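Long-range contacts in putative cytoplasmic protein (Salmonella enterica subsp. enterica serovar Typhimurium, PDB 4IQN), which is of unknown function, belongs to a sequence family not yet characterised, and is probably a soluble cytoplasmic protein: residues I138-E142 / R202-L207; R127-V131 / L166-L170; Q134-Y139 / E158-A162. All blocks are in the same frame, centred on the assembly; numbering follows the deposited sequence. Where two conformers were deposited one is given.

Contact 1: residues I138-E142 / R202-L207; sequences IYITE and RDAALL
The guanidinium group of R202 has CB and the carbonyl O of E142 over the same face, CB displaced toward the rim, and CG of D203 at its edge, in the guanidinium plane. At the edge of the Y139 ring, near its plane, is OD2 of D203. Two side-on bonds join R202 to the residue that follows it in the helix: NE donates to OD1 of D203 at 2.8 Å, with an N-H...O angle of 173°, and NH2 to OD2 at 2.9 Å, both meeting the oxygens from above the carboxylate plane. With CG anti to the backbone N and a bend at chi3 (65°), the arginine chain swings back to present both nitrogens.

The bond that crosses between the segments comes from T141, whose OG1 donates to OD2 of D203 over 2.8 Å. Threonine and arginine reach this oxygen from opposite faces of the carboxylate plane. Water 1 accepts from NH2 of R202 and lies 2.8 Å from O of E142, to which it can donate. Apolar contacts continue along the helix, where CD1 of L206 meets CG2 of T141 at 3.9 Å and CD2 of L207 meets CZ of Y139 at 3.8 Å; the hydroxyl of Y139 is hydrogen-bonded to E210, beyond the helix. Strand 138-140 and helix 202-207 run nearly perpendicular, at 96°, their axes 11.5 Å apart; the loop residues T141 and E142 come closer to the helix.

This is a worked case of a buried carboxylate serving two kinds of donor. OD2 is gripped twice, and the paired arginine bonds limit rotation of the carboxylate, so OD2 stays within reach of OG1 of T141. The adjoining guanidinium would be expected to favour the ionised form of D203, which leaves both oxygens able to accept.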
ATOM      1  N   ILE A 138      -1.409  -0.601  -0.727  1.00 17.08           N
ATOM      2  CA  ILE A 138      -1.947  -1.712  -1.406  1.00 17.67           C
ATOM      3  C   ILE A 138      -3.451  -1.460  -1.468  1.00 16.30           C
ATOM      4  O   ILE A 138      -4.089  -1.168  -0.430  1.00 20.36           O
ATOM      5  CB  ILE A 138      -1.620  -3.051  -0.701  1.00 18.66           C
ATOM      6  CG1 ILE A 138      -0.123  -3.183  -0.387  1.00 22.25           C
ATOM      7  CG2 ILE A 138      -2.030  -4.196  -1.577  1.00 20.82           C
ATOM      8  CD1 ILE A 138       0.185  -4.477   0.355  1.00 22.91           C
ATOM      9  N   TYR A 139      -3.992  -1.568  -2.671  1.00 17.55           N
ATOM     10  CA  TYR A 139      -5.391  -1.211  -2.961  1.00 17.77           C
ATOM     11  C   TYR A 139      -6.197  -2.482  -2.949  1.00 18.90           C
ATOM     12  O   TYR A 139      -6.101  -3.283  -3.879  1.00 18.95           O
ATOM     13  CB  TYR A 139      -5.466  -0.534  -4.351  1.00 18.07           C
ATOM     14  CG  TYR A 139      -6.629   0.389  -4.548  1.00 17.98           C
ATOM     15  CD1 TYR A 139      -6.772   1.542  -3.776  1.00 18.81           C
ATOM     16  CD2 TYR A 139      -7.593   0.140  -5.526  1.00 18.77           C
ATOM     17  CE1 TYR A 139      -7.863   2.412  -3.960  1.00 17.97           C
ATOM     18  CE2 TYR A 139      -8.685   1.019  -5.709  1.00 19.03           C
ATOM     19  CZ  TYR A 139      -8.816   2.145  -4.923  1.00 16.94           C
ATOM     20  OH  TYR A 139      -9.902   3.021  -5.101  1.00 22.94           O
ATOM     21  N   ILE A 140      -6.987  -2.696  -1.882  1.00 19.00           N
ATOM     22  CA  ILE A 140      -7.592  -4.001  -1.656  1.00 19.43           C
ATOM     23  C   ILE A 140      -8.918  -4.147  -2.424  1.00 22.03           C
ATOM     24  O   ILE A 140      -9.985  -3.890  -1.895  1.00 22.40           O
ATOM     25  CB  ILE A 140      -7.813  -4.234  -0.169  1.00 20.18           C
ATOM     26  CG1 ILE A 140      -6.543  -4.003   0.640  1.00 17.51           C
ATOM     27  CG2 ILE A 140      -8.368  -5.650   0.094  1.00 22.97           C
ATOM     28  CD1 ILE A 140      -5.331  -4.864   0.278  1.00 21.26           C
ATOM     29  N   THR A 141      -8.819  -4.519  -3.694  1.00 21.31           N
ATOM     30  CA  THR A 141      -9.957  -4.718  -4.559  1.00 23.44           C
ATOM     31  C   THR A 141     -10.024  -6.199  -4.850  1.00 24.56           C
ATOM     32  O   THR A 141     -10.620  -6.949  -4.067  1.00 24.03           O
ATOM     33  CB  THR A 141      -9.851  -3.875  -5.830  1.00 19.41           C
ATOM     34  OG1 THR A 141      -8.548  -4.039  -6.362  1.00 19.29           O
ATOM     35  CG2 THR A 141     -10.052  -2.419  -5.506  1.00 23.38           C
ATOM     36  N   GLU A 142      -9.370  -6.648  -5.906  1.00 23.14           N
ATOM     37  CA  GLU A 142      -9.440  -8.055  -6.313  1.00 25.52           C
ATOM     38  C   GLU A 142      -8.016  -8.483  -6.585  1.00 23.12           C
ATOM     39  O   GLU A 142      -7.225  -7.690  -7.113  1.00 22.59           O
ATOM     40  CB  GLU A 142     -10.302  -8.252  -7.576  1.00 23.79           C
ATOM     41  CG  GLU A 142     -11.754  -7.804  -7.476  1.00 28.19           C
ATOM     42  CD  GLU A 142     -12.567  -8.623  -6.459  1.00 39.63           C
ATOM     43  OE1 GLU A 142     -12.213  -9.805  -6.231  1.00 46.87           O
ATOM     44  OE2 GLU A 142     -13.563  -8.096  -5.873  1.00 57.03           O
ATOM     45  N   ARG A 202     -10.733  -2.478 -14.270  1.00 26.56           N
ATOM     46  CA  ARG A 202     -11.526  -3.181 -13.272  1.00 28.49           C
ATOM     47  C   ARG A 202     -11.928  -2.265 -12.116  1.00 25.95           C
ATOM     48  O   ARG A 202     -13.060  -2.322 -11.666  1.00 24.61           O
ATOM     49  CB  ARG A 202     -10.721  -4.388 -12.742  1.00 27.17           C
ATOM     50  CG  ARG A 202     -11.459  -5.229 -11.674  1.00 26.76           C
ATOM     51  CD  ARG A 202     -10.539  -6.196 -10.991  1.00 23.62           C
ATOM     52  NE  ARG A 202      -9.529  -5.446 -10.239  1.00 24.07           N
ATOM     53  CZ  ARG A 202      -8.244  -5.789 -10.063  1.00 22.82           C
ATOM     54  NH1 ARG A 202      -7.727  -6.929 -10.524  1.00 21.22           N
ATOM     55  NH2 ARG A 202      -7.450  -4.958  -9.418  1.00 19.80           N
ATOM     56  N   ASP A 203     -11.006  -1.416 -11.657  1.00 26.92           N
ATOM     57  CA  ASP A 203     -11.185  -0.614 -10.456  1.00 25.87           C
ATOM     58  C   ASP A 203     -11.501   0.868 -10.724  1.00 24.20           C
ATOM     59  O   ASP A 203     -11.545   1.677  -9.799  1.00 22.08           O
ATOM     60  CB  ASP A 203      -9.934  -0.713  -9.571  1.00 21.45           C
ATOM     61  CG  ASP A 203      -9.644  -2.140  -9.077  1.00 23.89           C
ATOM     62  OD1 ASP A 203     -10.535  -3.022  -9.181  1.00 23.28           O
ATOM     63  OD2 ASP A 203      -8.510  -2.377  -8.578  1.00 23.97           O
ATOM     64  N   ALA A 204     -11.748   1.218 -11.989  1.00 23.51           N
ATOM     65  CA  ALA A 204     -11.934   2.626 -12.390  1.00 25.52           C
ATOM     66  C   ALA A 204     -13.057   3.334 -11.632  1.00 26.00           C
ATOM     67  O   ALA A 204     -12.921   4.506 -11.260  1.00 22.78           O
ATOM     68  CB  ALA A 204     -12.187   2.711 -13.882  1.00 26.92           C
ATOM     69  N   ALA A 205     -14.145   2.613 -11.369  1.00 25.55           N
ATOM     70  CA  ALA A 205     -15.311   3.236 -10.752  1.00 28.49           C
ATOM     71  C   ALA A 205     -15.024   3.549  -9.288  1.00 26.66           C
ATOM     72  O   ALA A 205     -15.551   4.503  -8.737  1.00 31.60           O
ATOM     73  CB  ALA A 205     -16.542   2.362 -10.910  1.00 30.91           C
ATOM     74  N   LEU A 206     -14.147   2.762  -8.675  1.00 21.86           N
ATOM     75  CA  LEU A 206     -13.725   3.013  -7.330  1.00 22.66           C
ATOM     76  C   LEU A 206     -12.712   4.135  -7.234  1.00 22.29           C
ATOM     77  O   LEU A 206     -12.791   4.961  -6.342  1.00 23.54           O
ATOM     78  CB  LEU A 206     -13.192   1.727  -6.696  1.00 24.70           C
ATOM     79  CG  LEU A 206     -14.178   0.561  -6.651  1.00 24.36           C
ATOM     80  CD1 LEU A 206     -13.480  -0.646  -6.026  1.00 24.79           C
ATOM     81  CD2 LEU A 206     -15.410   0.931  -5.847  1.00 28.89           C
ATOM     82  N   LEU A 207     -11.757   4.168  -8.160  1.00 21.33           N
ATOM     83  CA  LEU A 207     -10.759   5.233  -8.163  1.00 23.06           C
ATOM     84  C   LEU A 207     -11.416   6.583  -8.349  1.00 21.35           C
ATOM     85  O   LEU A 207     -10.960   7.594  -7.812  1.00 22.25           O
ATOM     86  CB  LEU A 207      -9.697   5.015  -9.257  1.00 24.86           C
ATOM     87  CG  LEU A 207      -8.853   3.792  -8.935  1.00 31.23           C
ATOM     88  CD1 LEU A 207      -8.287   3.152 -10.197  1.00 37.78           C
ATOM     89  CD2 LEU A 207      -7.778   4.176  -7.931  1.00 32.10           C
TER
HETATM   90  O   HOH W   1      -5.239  -6.808  -8.925  1.00 20.48           O

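Contact 2: residues R127-V131 / L166-L170; sequences RIDHV and LVEYL
Packing of a helix on one face of an antiparallel sheet, at its outermost strand 124-128, is illustrated where this strand and the loop after it meet the first turns of helix 166-174, through I128 and H130 on one side and L166 and Y169 on the other. The polar link is a hydrogen bond of 2.7 Å between ND1 of H130 and OH of Y169, nearly straight at 166°; either atom could be the donor. Each partner atom lies at the edge of the other's ring, so the rings meet rim to rim, planes 48° apart.

The sheet has four strands, and the helix begins shortly after strand 158-161, outermost at the other end. Y169 spans from helix to loop with CG anti to the backbone N (chi1 169°), its hydroxyl carried as far as the imidazole. Water 2 joins the same hydroxyl to the loop backbone, lying 2.8 Å from OH of Y169 and donating to O of D129. Nearer the strand, CG2 of I128 touches CE2 of Y169 at 4.0 Å, while the CG1 branch of I128 brings CD1 within 4.0 Å of CD1 of L166. R153 of strand 151-155 touches both H130 and Y169.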
ATOM      1  N   ARG A 127      -1.279   0.435   4.195  1.00 20.44           N
ATOM      2  CA  ARG A 127      -0.216   1.439   4.007  1.00 17.11           C
ATOM      3  C   ARG A 127       1.117   0.747   3.878  1.00 19.48           C
ATOM      4  O   ARG A 127       1.435  -0.153   4.649  1.00 21.36           O
ATOM      5  CB  ARG A 127      -0.175   2.401   5.194  1.00 21.90           C
ATOM      6  CG  ARG A 127       0.766   3.597   5.101  1.00 21.37           C
ATOM      7  CD  ARG A 127       0.439   4.482   3.927  1.00 24.59           C
ATOM      8  NE  ARG A 127       0.875   5.845   4.190  1.00 23.64           N
ATOM      9  CZ  ARG A 127       2.055   6.360   3.846  1.00 26.85           C
ATOM     10  NH1 ARG A 127       2.969   5.654   3.167  1.00 29.03           N
ATOM     11  NH2 ARG A 127       2.296   7.616   4.157  1.00 25.82           N
ATOM     12  N   ILE A 128       1.905   1.172   2.901  1.00 16.93           N
ATOM     13  CA  ILE A 128       3.292   0.699   2.707  1.00 18.43           C
ATOM     14  C   ILE A 128       4.225   1.874   2.998  1.00 19.62           C
ATOM     15  O   ILE A 128       3.966   3.001   2.562  1.00 21.07           O
ATOM     16  CB  ILE A 128       3.505   0.226   1.262  1.00 18.54           C
ATOM     17  CG1 ILE A 128       2.663  -1.008   0.959  1.00 21.87           C
ATOM     18  CG2 ILE A 128       5.001  -0.033   0.928  1.00 18.09           C
ATOM     19  CD1 ILE A 128       3.060  -2.277   1.697  1.00 22.42           C
ATOM     20  N   ASP A 129       5.303   1.619   3.736  1.00 18.82           N
ATOM     21  CA  ASP A 129       6.241   2.653   4.109  1.00 21.24           C
ATOM     22  C   ASP A 129       7.165   2.880   2.909  1.00 21.71           C
ATOM     23  O   ASP A 129       7.654   1.942   2.326  1.00 20.36           O
ATOM     24  CB  ASP A 129       7.004   2.243   5.342  1.00 20.08           C
ATOM     25  CG  ASP A 129       6.060   1.980   6.524  1.00 25.02           C
ATOM     26  OD1 ASP A 129       5.507   2.986   7.055  1.00 27.65           O
ATOM     27  OD2 ASP A 129       5.842   0.793   6.877  1.00 27.56           O
ATOM     28  N   HIS A 130       7.354   4.138   2.549  1.00 24.28           N
ATOM     29  CA  HIS A 130       7.974   4.506   1.285  1.00 24.10           C
ATOM     30  C   HIS A 130       9.302   5.204   1.527  1.00 27.61           C
ATOM     31  O   HIS A 130       9.617   5.599   2.649  1.00 28.38           O
ATOM     32  CB  HIS A 130       7.016   5.406   0.500  1.00 23.01           C
ATOM     33  CG  HIS A 130       7.480   5.729  -0.884  1.00 23.14           C
ATOM     34  ND1 HIS A 130       8.011   4.783  -1.729  1.00 23.84           N
ATOM     35  CD2 HIS A 130       7.495   6.900  -1.567  1.00 23.85           C
ATOM     36  CE1 HIS A 130       8.327   5.354  -2.881  1.00 21.90           C
ATOM     37  NE2 HIS A 130       8.035   6.642  -2.798  1.00 24.07           N
ATOM     38  N   VAL A 131      10.103   5.280   0.476  1.00 26.17           N
ATOM     39  CA  VAL A 131      11.446   5.811   0.564  1.00 26.22           C
ATOM     40  C   VAL A 131      11.491   7.303   0.255  1.00 30.52           C
ATOM     41  O   VAL A 131      12.531   7.938   0.454  1.00 32.39           O
ATOM     42  CB  VAL A 131      12.386   5.046  -0.385  1.00 29.09           C
ATOM     43  CG1 VAL A 131      12.458   3.584   0.031  1.00 32.52           C
ATOM     44  CG2 VAL A 131      11.932   5.169  -1.852  1.00 25.57           C
ATOM     45  N   LEU A 166       2.741  -4.898  -5.287  1.00 15.66           N
ATOM     46  CA  LEU A 166       3.866  -4.746  -4.396  1.00 16.84           C
ATOM     47  C   LEU A 166       5.165  -5.397  -4.960  1.00 15.78           C
ATOM     48  O   LEU A 166       6.269  -4.918  -4.684  1.00 18.48           O
ATOM     49  CB  LEU A 166       3.528  -5.334  -3.006  1.00 18.25           C
ATOM     50  CG  LEU A 166       4.543  -5.052  -1.890  1.00 18.73           C
ATOM     51  CD1 LEU A 166       4.747  -3.562  -1.691  1.00 20.76           C
ATOM     52  CD2 LEU A 166       4.090  -5.727  -0.600  1.00 20.51           C
ATOM     53  N   VAL A 167       5.018  -6.463  -5.737  1.00 17.67           N
ATOM     54  CA  VAL A 167       6.150  -7.106  -6.386  1.00 18.27           C
ATOM     55  C   VAL A 167       6.847  -6.126  -7.342  1.00 17.43           C
ATOM     56  O   VAL A 167       8.053  -5.925  -7.240  1.00 16.80           O
ATOM     57  CB  VAL A 167       5.749  -8.393  -7.123  1.00 19.43           C
ATOM     58  CG1 VAL A 167       6.917  -9.035  -7.862  1.00 19.47           C
ATOM     59  CG2 VAL A 167       5.164  -9.421  -6.129  1.00 21.00           C
ATOM     60  N   GLU A 168       6.097  -5.504  -8.221  1.00 17.02           N
ATOM     61  CA  GLU A 168       6.668  -4.509  -9.129  1.00 17.25           C
ATOM     62  C   GLU A 168       7.276  -3.334  -8.345  1.00 15.93           C
ATOM     63  O   GLU A 168       8.384  -2.883  -8.650  1.00 17.31           O
ATOM     64  CB  GLU A 168       5.615  -4.008 -10.111  1.00 16.54           C
ATOM     65  CG  GLU A 168       6.142  -2.920 -11.049  1.00 16.74           C
ATOM     66  CD  GLU A 168       5.218  -2.520 -12.169  1.00 19.07           C
ATOM     67  OE1 GLU A 168       4.021  -2.897 -12.178  1.00 15.24           O
ATOM     68  OE2 GLU A 168       5.699  -1.787 -13.078  1.00 21.25           O
ATOM     69  N   TYR A 169       6.561  -2.852  -7.333  1.00 16.56           N
ATOM     70  CA  TYR A 169       7.047  -1.766  -6.511  1.00 16.04           C
ATOM     71  C   TYR A 169       8.418  -2.112  -5.920  1.00 17.25           C
ATOM     72  O   TYR A 169       9.376  -1.326  -6.014  1.00 18.56           O
ATOM     73  CB  TYR A 169       6.019  -1.404  -5.409  1.00 16.52           C
ATOM     74  CG  TYR A 169       6.550  -0.467  -4.365  1.00 16.45           C
ATOM     75  CD1 TYR A 169       6.590   0.912  -4.581  1.00 19.91           C
ATOM     76  CD2 TYR A 169       7.062  -0.945  -3.158  1.00 17.92           C
ATOM     77  CE1 TYR A 169       7.103   1.775  -3.645  1.00 19.88           C
ATOM     78  CE2 TYR A 169       7.556  -0.098  -2.192  1.00 16.83           C
ATOM     79  CZ  TYR A 169       7.589   1.273  -2.423  1.00 19.82           C
ATOM     80  OH  TYR A 169       8.115   2.137  -1.478  1.00 20.17           O
ATOM     81  N   LEU A 170       8.540  -3.297  -5.318  1.00 17.12           N
ATOM     82  CA  LEU A 170       9.782  -3.658  -4.667  1.00 18.33           C
ATOM     83  C   LEU A 170      10.944  -3.901  -5.641  1.00 20.46           C
ATOM     84  O   LEU A 170      12.093  -3.536  -5.329  1.00 20.77           O
ATOM     85  CB  LEU A 170       9.587  -4.867  -3.744  1.00 21.86           C
ATOM     86  CG  LEU A 170       8.817  -4.518  -2.484  1.00 23.56           C
ATOM     87  CD1 LEU A 170       8.623  -5.814  -1.695  1.00 27.52           C
ATOM     88  CD2 LEU A 170       9.518  -3.485  -1.610  1.00 28.16           C
TER
HETATM   89  O   HOH W   2       9.767   1.247   0.624  1.00 25.89           O

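Contact 3: residues Q134-Y139 / E158-A162; sequences QAIFIY and EFWLA
F137 and F159 form the closely packed side of this contact together with Y139 and L161, built on the buried rings of F137 and Y139. The two phenylalanine rings are nearly parallel, 23° between planes, but slid so far apart that they barely overlap: CE2 of F137 meets CE2 of F159 at 3.9 Å. On the neighbouring part of its rim, F159 turns CZ to CE1 of Y139 at 3.8 Å, with those two planes inclined at 54°. CD2 of L161 reaches CD2 of Y139, again at 3.8 Å. F159 has CG anti to the backbone N (chi1 -178°), a setting that extends its ring far enough to touch both F137 and Y139.

The looser side is a single edge approach. Here the amide of Q134 nears the rim of the indole, NE2 standing 3.9 Å from CH2 of W160, and no hydrogen bond crosses. The amide is instead fixed by strand 151-155, through R153 to OE1 and E155 to NE2. That strand lies between 135-140 and 158-161 in the sheet, so the aromatic cluster of F137, Y139 and F159 reaches across an intervening strand, as next-but-one neighbours on one face of an antiparallel sheet do.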
ATOM      1  N   GLN A 134       6.008  10.508  -1.200  1.00 27.15           N
ATOM      2  CA  GLN A 134       4.684   9.986  -1.562  1.00 23.07           C
ATOM      3  C   GLN A 134       4.187   8.946  -0.558  1.00 22.74           C
ATOM      4  O   GLN A 134       4.986   8.282   0.127  1.00 27.19           O
ATOM      5  CB  GLN A 134       4.660   9.376  -2.947  1.00 23.42           C
ATOM      6  CG  GLN A 134       4.851  10.396  -4.036  1.00 23.09           C
ATOM      7  CD  GLN A 134       4.686   9.865  -5.444  1.00 22.35           C
ATOM      8  OE1 GLN A 134       4.386   8.695  -5.687  1.00 23.83           O
ATOM      9  NE2 GLN A 134       4.912  10.751  -6.399  1.00 23.13           N
ATOM     10  N   ALA A 135       2.871   8.797  -0.514  1.00 18.68           N
ATOM     11  CA  ALA A 135       2.244   7.664   0.207  1.00 19.77           C
ATOM     12  C   ALA A 135       2.009   6.523  -0.767  1.00 19.07           C
ATOM     13  O   ALA A 135       1.607   6.751  -1.929  1.00 20.15           O
ATOM     14  CB  ALA A 135       0.914   8.112   0.861  1.00 16.79           C
ATOM     15  N   ILE A 136       2.199   5.279  -0.298  1.00 17.51           N
ATOM     16  CA  ILE A 136       2.047   4.112  -1.114  1.00 18.95           C
ATOM     17  C   ILE A 136       1.039   3.216  -0.375  1.00 16.80           C
ATOM     18  O   ILE A 136       1.131   3.095   0.864  1.00 17.62           O
ATOM     19  CB  ILE A 136       3.366   3.304  -1.195  1.00 18.46           C
ATOM     20  CG1 ILE A 136       4.578   4.137  -1.649  1.00 20.42           C
ATOM     21  CG2 ILE A 136       3.224   2.054  -2.030  1.00 18.46           C
ATOM     22  CD1 ILE A 136       4.423   4.688  -3.021  1.00 21.85           C
ATOM     23  N   PHE A 137       0.107   2.604  -1.121  1.00 16.37           N
ATOM     24  CA  PHE A 137      -0.921   1.743  -0.504  1.00 16.98           C
ATOM     25  C   PHE A 137      -1.109   0.513  -1.367  1.00 17.55           C
ATOM     26  O   PHE A 137      -0.995   0.550  -2.590  1.00 16.19           O
ATOM     27  CB  PHE A 137      -2.286   2.425  -0.418  1.00 17.46           C
ATOM     28  CG  PHE A 137      -2.275   3.809   0.125  1.00 16.27           C
ATOM     29  CD1 PHE A 137      -2.442   4.058   1.478  1.00 19.76           C
ATOM     30  CD2 PHE A 137      -2.132   4.897  -0.720  1.00 20.25           C
ATOM     31  CE1 PHE A 137      -2.430   5.338   1.985  1.00 17.25           C
ATOM     32  CE2 PHE A 137      -2.148   6.165  -0.231  1.00 22.32           C
ATOM     33  CZ  PHE A 137      -2.281   6.407   1.120  1.00 20.88           C
ATOM     34  N   ILE A 138      -1.409  -0.601  -0.727  1.00 17.08           N
ATOM     35  CA  ILE A 138      -1.947  -1.712  -1.406  1.00 17.67           C
ATOM     36  C   ILE A 138      -3.451  -1.460  -1.468  1.00 16.30           C
ATOM     37  O   ILE A 138      -4.089  -1.168  -0.430  1.00 20.36           O
ATOM     38  CB  ILE A 138      -1.620  -3.051  -0.701  1.00 18.66           C
ATOM     39  CG1 ILE A 138      -0.123  -3.183  -0.387  1.00 22.25           C
ATOM     40  CG2 ILE A 138      -2.030  -4.196  -1.577  1.00 20.82           C
ATOM     41  CD1 ILE A 138       0.185  -4.477   0.355  1.00 22.91           C
ATOM     42  N   TYR A 139      -3.992  -1.568  -2.671  1.00 17.55           N
ATOM     43  CA  TYR A 139      -5.391  -1.211  -2.961  1.00 17.77           C
ATOM     44  C   TYR A 139      -6.197  -2.482  -2.949  1.00 18.90           C
ATOM     45  O   TYR A 139      -6.101  -3.283  -3.879  1.00 18.95           O
ATOM     46  CB  TYR A 139      -5.466  -0.534  -4.351  1.00 18.07           C
ATOM     47  CG  TYR A 139      -6.629   0.389  -4.548  1.00 17.98           C
ATOM     48  CD1 TYR A 139      -6.772   1.542  -3.776  1.00 18.81           C
ATOM     49  CD2 TYR A 139      -7.593   0.140  -5.526  1.00 18.77           C
ATOM     50  CE1 TYR A 139      -7.863   2.412  -3.960  1.00 17.97           C
ATOM     51  CE2 TYR A 139      -8.685   1.019  -5.709  1.00 19.03           C
ATOM     52  CZ  TYR A 139      -8.816   2.145  -4.923  1.00 16.94           C
ATOM     53  OH  TYR A 139      -9.902   3.021  -5.101  1.00 22.94           O
ATOM     54  N   GLU A 158      -3.251  14.410  -4.893  0.70 24.03           N
ATOM     55  CA  GLU A 158      -3.523  13.473  -5.993  0.70 24.12           C
ATOM     56  C   GLU A 158      -3.438  12.013  -5.501  0.70 23.60           C
ATOM     57  O   GLU A 158      -2.578  11.674  -4.688  0.70 24.38           O
ATOM     58  CB  GLU A 158      -2.516  13.669  -7.147  0.70 22.08           C
ATOM     59  CG  GLU A 158      -2.523  15.042  -7.822  0.70 27.86           C
ATOM     60  CD  GLU A 158      -3.595  15.184  -8.885  0.70 36.29           C
ATOM     61  OE1 GLU A 158      -4.250  14.187  -9.244  0.70 33.02           O
ATOM     62  OE2 GLU A 158      -3.789  16.311  -9.370  0.70 45.68           O
ATOM     63  N   PHE A 159      -4.328  11.174  -6.007  1.00 20.84           N
ATOM     64  CA  PHE A 159      -4.353   9.743  -5.632  1.00 19.69           C
ATOM     65  C   PHE A 159      -4.587   8.945  -6.898  1.00 19.79           C
ATOM     66  O   PHE A 159      -5.511   9.255  -7.633  1.00 24.06           O
ATOM     67  CB  PHE A 159      -5.516   9.519  -4.634  1.00 23.69           C
ATOM     68  CG  PHE A 159      -5.638   8.105  -4.122  1.00 22.26           C
ATOM     69  CD1 PHE A 159      -6.072   7.091  -4.946  1.00 21.33           C
ATOM     70  CD2 PHE A 159      -5.353   7.815  -2.797  1.00 21.98           C
ATOM     71  CE1 PHE A 159      -6.187   5.789  -4.481  1.00 22.00           C
ATOM     72  CE2 PHE A 159      -5.457   6.526  -2.328  1.00 23.38           C
ATOM     73  CZ  PHE A 159      -5.876   5.512  -3.165  1.00 20.01           C
ATOM     74  N   TRP A 160      -3.739   7.964  -7.198  1.00 21.36           N
ATOM     75  CA  TRP A 160      -3.853   7.184  -8.429  1.00 17.84           C
ATOM     76  C   TRP A 160      -3.330   5.754  -8.327  1.00 17.61           C
ATOM     77  O   TRP A 160      -2.481   5.464  -7.509  1.00 18.88           O
ATOM     78  CB  TRP A 160      -3.106   7.888  -9.592  1.00 18.91           C
ATOM     79  CG  TRP A 160      -1.608   7.937  -9.453  1.00 19.45           C
ATOM     80  CD1 TRP A 160      -0.701   7.126 -10.092  1.00 22.74           C
ATOM     81  CD2 TRP A 160      -0.827   8.884  -8.703  1.00 20.08           C
ATOM     82  NE1 TRP A 160       0.574   7.494  -9.761  1.00 20.43           N
ATOM     83  CE2 TRP A 160       0.537   8.554  -8.909  1.00 18.33           C
ATOM     84  CE3 TRP A 160      -1.138   9.938  -7.842  1.00 20.32           C
ATOM     85  CZ2 TRP A 160       1.567   9.225  -8.288  1.00 20.78           C
ATOM     86  CZ3 TRP A 160      -0.096  10.640  -7.238  1.00 23.10           C
ATOM     87  CH2 TRP A 160       1.243  10.284  -7.485  1.00 21.62           C
ATOM     88  N   LEU A 161      -3.842   4.883  -9.180  1.00 18.65           N
ATOM     89  CA  LEU A 161      -3.313   3.518  -9.310  1.00 20.17           C
ATOM     90  C   LEU A 161      -2.005   3.569 -10.081  1.00 19.29           C
ATOM     91  O   LEU A 161      -1.902   4.208 -11.139  1.00 20.63           O
ATOM     92  CB  LEU A 161      -4.248   2.590 -10.011  1.00 25.63           C
ATOM     93  CG  LEU A 161      -5.174   1.684  -9.249  1.00 31.37           C
ATOM     94  CD1 LEU A 161      -5.335   0.464 -10.137  1.00 30.66           C
ATOM     95  CD2 LEU A 161      -4.799   1.306  -7.835  1.00 24.64           C
ATOM     96  N   ALA A 162      -1.026   2.902  -9.531  1.00 18.02           N
ATOM     97  CA  ALA A 162       0.333   2.985 -10.015  1.00 17.59           C
ATOM     98  C   ALA A 162       0.881   1.572 -10.398  1.00 16.29           C
ATOM     99  O   ALA A 162       0.383   0.965 -11.373  1.00 17.71           O
ATOM    100  CB  ALA A 162       1.155   3.742  -9.002  1.00 20.46           C
TER

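Overall arrangement
From the N terminus, strand 124-128 comes first and opens contact 2, which closes on helix 166-174. Strand 135-140 follows, pairing with 124-128 through a probable hydrogen bond from N of I128 to O of I136, and begins both other contacts. Contact 3 closes soonest, on strand 158-161, and is nested within the loop of contact 2. Contact 1 closes last, on helix 190-207, and its span crosses that of contact 2. Contacts 1 and 3 share I138 and Y139, and L207 packs on L161 and F159; I138 of contact 1 also packs against I128 and L166 of contact 2. Together they tie one antiparallel sheet to two successive helices.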